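Local coordinates for elongation factor G (Thermus thermophilus, PDB 2DY1), which binds GTP together with a magnesium ion and probably acts as a GTPase elongation factor in protein synthesis, at residues A[449-454]-A[621-626]; A[576-581]-A[637-642]. One frame throughout, in Å; residues are numbered along the deposited sequence.

Contact 1. Residues A[449-454]-A[621-626]; sequences FSVPKV and EVLEYY
Val451 pushes its two methyl groups against two successive residues, Leu623 and Glu624, so that one branched side chain serves both halves of the contact. CG1, anti to its own backbone N (chi1 177°), sits 3.4 Å from Leu623 CB and equally close to CD1 of the same leucine, a tight fit for carbon atoms. CG2 meets the flat end of Glu624, with 3.4 Å to CD; the extended glutamate chain brings its carboxylate up beside the valine, while its OE2 is held by a salt bridge to Lys627. Leu623 then reaches further along the other chain: its CD1 lies 3.2 Å from Pro452 O and 3.8 Å from Val454 CG2, so that the leucine touches Val451, Pro452 and Val454 in turn.

The second shell sets both backbones. Val622 to Tyr625 form a type I turn, with Tyr625 N bonded to Val622 O, that lifts Leu623 out toward Val451, and Glu624 takes the N-cap position of helix 625-633. On the other side, Ser450 still belongs to the sheet, paired with Ala386, and its OG bonds to His388 NE2. Just beyond, Lys453 N bonds to Glu422 OE1, and Pro452, packed on Glu422, keeps the chain extended as it leaves strand 447-450.

The chain leaving the edge strand of domain III thus rests on the turn that starts a helix of the C-terminal domain. Small, mainly apolar and without direct polar bonds between the segments, the contact depends on the shape of Val451 and Leu623 more than on directional bonding.

Contact 2. Residues A[576-581]-A[637-642]; sequences YRLKVL and GAYTLE
Gly637 and Leu581 meet where strand 638-648 begins: Gly637 CA lies 3.1 Å from Leu581 O in a CA-H...O contact, and a side chain at this position would begin close to the same carbonyl oxygen. Ala638 follows in a hydrogen-bonded pair with Leu581, its N 3.2 Å from Leu581 O, and its small CB faces Leu581 CB. Tyr639 and Val580 form a non-hydrogen-bonded pair; the tyrosine CB lies beside Val580 CG2 and Leu578 CD2, while the ring continues away toward helix 625-633. Thr640 pairs with Lys579 through two backbone bonds. Its OG1, set between the backbone N and the carbonyl carbon (chi1 65°), packs 3.3 Å from Lys579 CB and is 2.9 Å from a water that donates to Arg577 O; a hydroxyl suits this solvent-exposed face, shared with Arg577, Lys579 and Glu642, and a beta-branched residue suits a strand. Leu641 turns to the apolar face, where its CD2 rests 3.6 Å from Leu578 CB and also touches Tyr576 CB. Glu642 closes the register: its O accepts a short bond from Arg577 N, 2.6 Å, and its OE2 forms a weak salt bridge with Arg577 NE at 3.4 Å, the two charged planes turned 60° apart. Tyr576 CG lies 3.5 Å from Glu642 O, and Leu641 C is at the edge of the ring. An alanine here would probably open a gap beside the Leu641-Glu642 backbone where the ring had been.

The strands run antiparallel at 170°, and strand 569-583 pairs also with strand 610-618. Leu578 and Val580 face helix 587-596, Val580 and Tyr639 helix 625-633, in the ferredoxin-like alpha+beta fold expected for EF-G domain V.

How the contacts relate
From the N terminus the order is 449-454, 576-581, 621-626, 637-642, so the two contacts cross: the first segment of contact 2 lies within the 166-residue loop that contact 1 closes, and its second lies beyond it. That longer loop takes in the domain IV region; contact 2 closes one of 55 residues within the C-terminal domain. Helix 625-633 and strand 638-648 follow one another and join the two. Tyr625 packs its OH 3.5 Å from Val580 CG2, and Tyr639 OH comes 3.3 Å from Tyr626 CB. Contact 2 thus builds the sheet beneath the helix, and contact 1 brings the exit from domain III onto that helix's start.

Contact 1. Residues A[449-454]-A[621-626]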
loop_
_atom_site.group_PDB
_atom_site.type_symbol
_atom_site.label_atom_id
_atom_site.label_comp_id
_atom_site.label_asym_id
_atom_site.label_seq_id
_atom_site.Cartn_x
_atom_site.Cartn_y
_atom_site.Cartn_z
ATOM N N PHE A 449 -2.132 18.052 10.764
ATOM C CA PHE A 449 -1.450 17.984 9.474
ATOM C C PHE A 449 -1.533 19.335 8.764
ATOM O O PHE A 449 -2.538 20.042 8.877
ATOM C CB PHE A 449 -2.128 16.974 8.537
ATOM C CG PHE A 449 -2.153 15.565 9.047
ATOM C CD1 PHE A 449 -1.213 15.106 9.950
ATOM C CD2 PHE A 449 -3.087 14.664 8.533
ATOM C CE1 PHE A 449 -1.190 13.769 10.332
ATOM C CE2 PHE A 449 -3.068 13.324 8.910
ATOM C CZ PHE A 449 -2.120 12.876 9.805
ATOM N N SER A 450 -0.480 19.692 8.033
ATOM C CA SER A 450 -0.505 20.902 7.216
ATOM C C SER A 450 0.078 20.555 5.842
ATOM O O SER A 450 0.696 19.502 5.658
ATOM C CB SER A 450 0.305 22.030 7.861
ATOM O OG SER A 450 1.684 21.728 7.893
ATOM N N VAL A 451 -0.145 21.420 4.857
ATOM C CA VAL A 451 0.409 21.187 3.538
ATOM C C VAL A 451 1.907 21.453 3.684
ATOM O O VAL A 451 2.311 22.482 4.237
ATOM C CB VAL A 451 -0.167 22.175 2.503
ATOM C CG1 VAL A 451 0.487 21.951 1.150
ATOM C CG2 VAL A 451 -1.686 22.000 2.398
ATOM N N PRO A 452 2.754 20.532 3.198
ATOM C CA PRO A 452 4.203 20.744 3.317
ATOM C C PRO A 452 4.667 22.021 2.631
ATOM O O PRO A 452 4.106 22.435 1.612
ATOM C CB PRO A 452 4.801 19.520 2.614
ATOM C CG PRO A 452 3.733 18.444 2.819
ATOM C CD PRO A 452 2.448 19.226 2.587
ATOM N N LYS A 453 5.713 22.615 3.190
ATOM C CA LYS A 453 6.319 23.809 2.607
ATOM C C LYS A 453 7.033 23.386 1.324
ATOM O O LYS A 453 7.582 22.290 1.248
ATOM C CB LYS A 453 7.328 24.401 3.583
ATOM C CG LYS A 453 6.697 24.987 4.818
ATOM C CD LYS A 453 7.758 25.484 5.765
ATOM C CE LYS A 453 7.147 26.111 7.001
ATOM N NZ LYS A 453 8.215 26.572 7.931
ATOM N N VAL A 454 7.024 24.253 0.317
ATOM C CA VAL A 454 7.673 23.949 -0.952
ATOM C C VAL A 454 9.166 24.228 -0.843
ATOM O O VAL A 454 9.579 25.254 -0.308
ATOM C CB VAL A 454 7.089 24.805 -2.097
ATOM C CG1 VAL A 454 7.879 24.595 -3.381
ATOM C CG2 VAL A 454 5.631 24.426 -2.322
ATOM N N GLU A 621 1.344 24.195 -6.679
ATOM C CA GLU A 621 -0.047 24.288 -7.118
ATOM C C GLU A 621 -0.795 22.968 -7.004
ATOM O O GLU A 621 -2.000 22.917 -7.274
ATOM C CB GLU A 621 -0.103 24.751 -8.576
ATOM C CG GLU A 621 0.508 26.114 -8.826
ATOM C CD GLU A 621 -0.187 27.202 -8.044
ATOM O OE1 GLU A 621 -1.407 27.387 -8.241
ATOM O OE2 GLU A 621 0.484 27.868 -7.229
ATOM N N VAL A 622 -0.097 21.906 -6.603
ATOM C CA VAL A 622 -0.709 20.580 -6.514
ATOM C C VAL A 622 -0.410 19.774 -5.249
ATOM O O VAL A 622 -0.516 18.553 -5.270
ATOM C CB VAL A 622 -0.278 19.699 -7.708
ATOM C CG1 VAL A 622 -0.937 20.189 -8.997
ATOM C CG2 VAL A 622 1.246 19.723 -7.845
ATOM N N LEU A 623 -0.051 20.431 -4.157
ATOM C CA LEU A 623 0.255 19.681 -2.944
ATOM C C LEU A 623 -0.974 18.982 -2.373
ATOM O O LEU A 623 -0.852 18.023 -1.607
ATOM C CB LEU A 623 0.890 20.592 -1.904
ATOM C CG LEU A 623 2.376 20.862 -2.172
ATOM C CD1 LEU A 623 2.860 21.989 -1.292
ATOM C CD2 LEU A 623 3.175 19.594 -1.911
ATOM N N GLU A 624 -2.161 19.468 -2.732
ATOM C CA GLU A 624 -3.384 18.829 -2.269
ATOM C C GLU A 624 -4.244 18.419 -3.441
ATOM O O GLU A 624 -5.465 18.343 -3.325
ATOM C CB GLU A 624 -4.183 19.745 -1.339
ATOM C CG GLU A 624 -3.482 19.996 -0.028
ATOM C CD GLU A 624 -4.419 20.430 1.064
ATOM O OE1 GLU A 624 -5.116 21.450 0.888
ATOM O OE2 GLU A 624 -4.455 19.749 2.108
ATOM N N TYR A 625 -3.609 18.138 -4.574
ATOM C CA TYR A 625 -4.354 17.722 -5.746
ATOM C C TYR A 625 -5.124 16.444 -5.388
ATOM O O TYR A 625 -6.237 16.230 -5.864
ATOM C CB TYR A 625 -3.399 17.472 -6.923
ATOM C CG TYR A 625 -4.091 17.369 -8.267
ATOM C CD1 TYR A 625 -3.971 16.220 -9.048
ATOM C CD2 TYR A 625 -4.872 18.421 -8.756
ATOM C CE1 TYR A 625 -4.617 16.117 -10.291
ATOM C CE2 TYR A 625 -5.523 18.327 -9.992
ATOM C CZ TYR A 625 -5.389 17.175 -10.749
ATOM O OH TYR A 625 -6.031 17.077 -11.962
ATOM N N TYR A 626 -4.543 15.613 -4.521
ATOM C CA TYR A 626 -5.193 14.367 -4.121
ATOM C C TYR A 626 -6.567 14.606 -3.492
ATOM O O TYR A 626 -7.434 13.742 -3.568
ATOM C CB TYR A 626 -4.297 13.553 -3.159
ATOM C CG TYR A 626 -4.152 14.109 -1.756
ATOM C CD1 TYR A 626 -3.290 15.175 -1.486
ATOM C CD2 TYR A 626 -4.853 13.540 -0.685
ATOM C CE1 TYR A 626 -3.125 15.653 -0.197
ATOM C CE2 TYR A 626 -4.696 14.017 0.615
ATOM C CZ TYR A 626 -3.828 15.070 0.851
ATOM O OH TYR A 626 -3.656 15.518 2.139
#

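Contact 2. Residues A[576-581]-A[637-642]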
loop_
_atom_site.group_PDB
_atom_site.type_symbol
_atom_site.label_atom_id
_atom_site.label_comp_id
_atom_site.label_asym_id
_atom_site.label_seq_id
_atom_site.Cartn_x
_atom_site.Cartn_y
_atom_site.Cartn_z
ATOM N N TYR A 576 6.647 19.612 -11.451
ATOM C CA TYR A 576 6.382 18.181 -11.490
ATOM C C TYR A 576 5.647 17.756 -12.755
ATOM O O TYR A 576 4.963 18.564 -13.395
ATOM C CB TYR A 576 5.539 17.766 -10.268
ATOM C CG TYR A 576 6.341 17.562 -8.995
ATOM C CD1 TYR A 576 7.142 18.581 -8.477
ATOM C CD2 TYR A 576 6.339 16.324 -8.341
ATOM C CE1 TYR A 576 7.935 18.364 -7.340
ATOM C CE2 TYR A 576 7.116 16.098 -7.211
ATOM C CZ TYR A 576 7.918 17.125 -6.720
ATOM O OH TYR A 576 8.728 16.888 -5.634
ATOM N N ARG A 577 5.834 16.496 -13.133
ATOM C CA ARG A 577 5.107 15.937 -14.266
ATOM C C ARG A 577 3.833 15.352 -13.674
ATOM O O ARG A 577 3.913 14.559 -12.735
ATOM C CB ARG A 577 5.939 14.882 -15.041
ATOM C CG ARG A 577 6.953 13.980 -14.301
ATOM C CD ARG A 577 7.498 12.931 -15.291
ATOM N NE ARG A 577 8.789 12.285 -15.004
ATOM C CZ ARG A 577 9.963 12.910 -14.934
ATOM N NH1 ARG A 577 10.034 14.221 -15.107
ATOM N NH2 ARG A 577 11.075 12.213 -14.739
ATOM N N LEU A 578 2.680 15.791 -14.173
ATOM C CA LEU A 578 1.400 15.333 -13.651
ATOM C C LEU A 578 0.593 14.580 -14.699
ATOM O O LEU A 578 0.276 15.118 -15.763
ATOM C CB LEU A 578 0.599 16.537 -13.128
ATOM C CG LEU A 578 -0.734 16.423 -12.364
ATOM C CD1 LEU A 578 -1.850 17.000 -13.212
ATOM C CD2 LEU A 578 -1.030 14.988 -11.970
ATOM N N LYS A 579 0.263 13.329 -14.388
ATOM C CA LYS A 579 -0.532 12.494 -15.282
ATOM C C LYS A 579 -1.906 12.334 -14.648
ATOM O O LYS A 579 -2.013 11.942 -13.489
ATOM C CB LYS A 579 0.120 11.122 -15.452
ATOM C CG LYS A 579 1.484 11.162 -16.127
ATOM C CD LYS A 579 2.067 9.765 -16.299
ATOM C CE LYS A 579 3.386 9.806 -17.064
ATOM N NZ LYS A 579 3.963 8.446 -17.262
ATOM N N VAL A 580 -2.953 12.651 -15.400
ATOM C CA VAL A 580 -4.306 12.531 -14.876
ATOM C C VAL A 580 -5.195 11.687 -15.784
ATOM O O VAL A 580 -5.307 11.950 -16.980
ATOM C CB VAL A 580 -4.966 13.926 -14.688
ATOM C CG1 VAL A 580 -6.390 13.768 -14.170
ATOM C CG2 VAL A 580 -4.155 14.756 -13.716
ATOM N N LEU A 581 -5.810 10.662 -15.203
ATOM C CA LEU A 581 -6.712 9.781 -15.935
ATOM C C LEU A 581 -8.110 10.226 -15.525
ATOM O O LEU A 581 -8.439 10.226 -14.338
ATOM C CB LEU A 581 -6.479 8.322 -15.527
ATOM C CG LEU A 581 -7.104 7.200 -16.364
ATOM C CD1 LEU A 581 -8.610 7.340 -16.377
ATOM C CD2 LEU A 581 -6.553 7.239 -17.780
ATOM N N GLY A 637 -11.378 9.556 -11.305
ATOM C CA GLY A 637 -10.016 9.906 -11.662
ATOM C C GLY A 637 -8.900 9.317 -10.814
ATOM O O GLY A 637 -9.106 8.881 -9.681
ATOM N N ALA A 638 -7.704 9.311 -11.393
ATOM C CA ALA A 638 -6.495 8.820 -10.743
ATOM C C ALA A 638 -5.391 9.753 -11.229
ATOM O O ALA A 638 -5.552 10.430 -12.247
ATOM C CB ALA A 638 -6.207 7.382 -11.166
ATOM N N TYR A 639 -4.270 9.797 -10.522
ATOM C CA TYR A 639 -3.194 10.693 -10.927
ATOM C C TYR A 639 -1.847 10.245 -10.381
ATOM O O TYR A 639 -1.779 9.462 -9.436
ATOM C CB TYR A 639 -3.477 12.101 -10.395
ATOM C CG TYR A 639 -3.060 12.264 -8.950
ATOM C CD1 TYR A 639 -1.757 12.651 -8.615
ATOM C CD2 TYR A 639 -3.930 11.928 -7.912
ATOM C CE1 TYR A 639 -1.333 12.687 -7.286
ATOM C CE2 TYR A 639 -3.517 11.960 -6.581
ATOM C CZ TYR A 639 -2.217 12.334 -6.275
ATOM O OH TYR A 639 -1.793 12.309 -4.967
ATOM N N THR A 640 -0.782 10.761 -10.984
ATOM C CA THR A 640 0.575 10.488 -10.526
ATOM C C THR A 640 1.344 11.800 -10.663
ATOM O O THR A 640 1.177 12.531 -11.644
ATOM C CB THR A 640 1.304 9.419 -11.383
ATOM O OG1 THR A 640 1.499 9.920 -12.712
ATOM C CG2 THR A 640 0.508 8.122 -11.422
ATOM N N LEU A 641 2.163 12.109 -9.662
ATOM C CA LEU A 641 2.984 13.312 -9.666
ATOM C C LEU A 641 4.432 12.878 -9.498
ATOM O O LEU A 641 4.736 12.037 -8.654
ATOM C CB LEU A 641 2.599 14.242 -8.509
ATOM C CG LEU A 641 1.436 15.215 -8.697
ATOM C CD1 LEU A 641 1.067 15.862 -7.354
ATOM C CD2 LEU A 641 1.836 16.281 -9.718
ATOM N N GLU A 642 5.322 13.433 -10.313
ATOM C CA GLU A 642 6.738 13.093 -10.215
ATOM C C GLU A 642 7.574 14.329 -10.488
ATOM O O GLU A 642 7.251 15.120 -11.375
ATOM C CB GLU A 642 7.110 11.997 -11.224
ATOM C CG GLU A 642 6.480 10.641 -10.950
ATOM C CD GLU A 642 7.009 9.554 -11.870
ATOM O OE1 GLU A 642 6.643 8.376 -11.668
ATOM O OE2 GLU A 642 7.788 9.874 -12.796
HETATM O O HOH W 1 3.497 11.845 -13.419
#